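Local structure of cellulase IBT99 (Metagenomes, 6WBT) at the interface of chains A and B. The protein hydrolyses 6-phospho-alpha-glucosides as a family 4 glycoside hydrolase that uses NAD and a manganese ion. Residues are numbered along the deposited sequence; one frame, centred on the assembly and turned at random. Chains: chain A/B, cellulase IBT99.

The interface of chains A and B. Residues chain A 413-414, 420-422; chain B 257-258, 271, 385, 416.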
# COMPACT_ATOMS: atom_id res chain seq x y z
N THR A 413 7.55 -24.72 9.74
CA THR A 413 6.49 -24.45 10.70
C THR A 413 5.30 -23.75 10.04
O THR A 413 4.15 -24.00 10.41
CB THR A 413 7.02 -23.62 11.87
OG1 THR A 413 8.09 -24.33 12.52
CG2 THR A 413 5.93 -23.32 12.88
N MSE A 414 5.57 -22.89 9.07
CA MSE A 414 4.53 -22.10 8.42
C MSE A 414 3.60 -22.93 7.54
O MSE A 414 2.42 -22.61 7.39
CB MSE A 414 5.17 -20.99 7.58
CG MSE A 414 4.18 -20.04 6.92
SE MSE A 414 3.29 -18.87 8.20
CE MSE A 414 4.86 -17.92 8.85
N SER A 420 2.61 -29.04 13.60
CA SER A 420 3.20 -28.27 14.68
C SER A 420 4.64 -27.92 14.34
O SER A 420 5.23 -28.47 13.41
CB SER A 420 3.14 -29.03 16.01
OG SER A 420 3.90 -30.22 15.95
N SER A 421 5.20 -26.99 15.12
CA SER A 421 6.61 -26.64 14.95
C SER A 421 7.52 -27.77 15.40
O SER A 421 8.66 -27.88 14.91
CB SER A 421 6.93 -25.36 15.73
OG SER A 421 8.29 -25.00 15.58
N LEU A 422 7.05 -28.62 16.31
CA LEU A 422 7.85 -29.77 16.75
C LEU A 422 8.04 -30.77 15.63
O LEU A 422 9.14 -31.31 15.44
CB LEU A 422 7.19 -30.42 17.97
CG LEU A 422 6.92 -29.53 19.18
CD1 LEU A 422 6.17 -30.28 20.28
CD2 LEU A 422 8.21 -28.94 19.72
N MSE B 257 13.44 -22.20 19.58
CA MSE B 257 13.36 -22.46 18.15
C MSE B 257 13.36 -21.17 17.33
O MSE B 257 13.83 -21.14 16.20
CB MSE B 257 12.12 -23.28 17.82
CG MSE B 257 12.20 -24.74 18.25
SE MSE B 257 10.62 -25.76 17.75
CE MSE B 257 11.26 -27.55 18.20
N PHE B 258 12.82 -20.10 17.93
CA PHE B 258 12.75 -18.79 17.28
C PHE B 258 13.38 -17.78 18.23
O PHE B 258 12.80 -17.47 19.28
CB PHE B 258 11.30 -18.43 16.95
CG PHE B 258 10.55 -19.55 16.27
CD1 PHE B 258 10.77 -19.84 14.93
CD2 PHE B 258 9.63 -20.30 16.97
CE1 PHE B 258 10.08 -20.87 14.31
CE2 PHE B 258 8.93 -21.33 16.36
CZ PHE B 258 9.16 -21.61 15.02
N LEU B 271 1.58 -23.03 17.68
CA LEU B 271 2.83 -23.59 17.21
C LEU B 271 2.99 -25.06 17.57
O LEU B 271 3.73 -25.78 16.88
CB LEU B 271 4.01 -22.80 17.76
CG LEU B 271 4.12 -21.36 17.24
CD1 LEU B 271 5.24 -20.62 17.95
CD2 LEU B 271 4.33 -21.36 15.74
N LEU B 385 2.20 -15.47 10.02
CA LEU B 385 1.37 -16.03 11.08
C LEU B 385 0.22 -15.09 11.43
O LEU B 385 -0.91 -15.54 11.66
CB LEU B 385 2.22 -16.32 12.32
CG LEU B 385 3.24 -17.46 12.20
CD1 LEU B 385 4.01 -17.60 13.50
CD2 LEU B 385 2.55 -18.76 11.84
N ARG B 416 -4.96 -22.46 12.51
CA ARG B 416 -3.84 -23.40 12.47
C ARG B 416 -4.15 -24.68 13.23
O ARG B 416 -3.76 -25.77 12.80
CB ARG B 416 -2.58 -22.74 13.05
CG ARG B 416 -2.10 -21.52 12.28
CD ARG B 416 -0.73 -21.08 12.76
NE ARG B 416 0.29 -22.10 12.53
CZ ARG B 416 1.00 -22.20 11.41
NH1 ARG B 416 0.81 -21.34 10.42
NH2 ARG B 416 1.90 -23.16 11.29
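B:Arg416 and A:Thr413 meet at the C-terminal end of helix 405-414 of chain A, where the guanidinium NH2 of B:Arg416 donates to the backbone carbonyl O of A:Thr413 at 2.6 Å. The bond is bent, 122° at the hydrogen, and the carbonyl oxygen lies somewhat out of the guanidinium plane. A turn at chi3 (63°) in the arginine side chain brings its tip to this helix end, whose partial negative charge would suit a cationic group. NH1 of B:Arg416 stands 3.7 Å from the carbonyl O of A:Met414, a near approach and not a hydrogen bond. An alanine in place of B:Arg416 would probably leave the A:Thr413 carbonyl without this cross-chain donor and open a gap beside A:Met414.

A second polar link joins the first turn of helix 421-434 to a loop of the partner: the backbone N of A:Ser421 donates to the carbonyl O of B:Leu271 at 2.6 Å. With OG anti to its own backbone N (chi1 -180°), A:Ser421 shares a hydrogen bond of 3.1 Å with OG1 of A:Thr413, tying the two helix ends of chain A together. The ring of B:Phe258 points its CZ tip at this hydroxyl pair, with OG1 of A:Thr413 at its edge, in plane.

Apolar contacts flank the polar links. The CG2 methyl of A:Thr413 packs on CD2 of B:Leu271 at 3.8 Å, the side chains roughly perpendicular. On one flank the bent selenomethionine A:Met414 lays its selenium against CD2 of B:Leu385 (3.7 Å); on the other, the extended selenomethionine B:Met257 brings its CE methyl to CD2 of A:Leu422.

Repeated by the two-fold symmetry, this patch forms part of a subunit interface in the deposited four-chain assembly and probably helps to join the two chains.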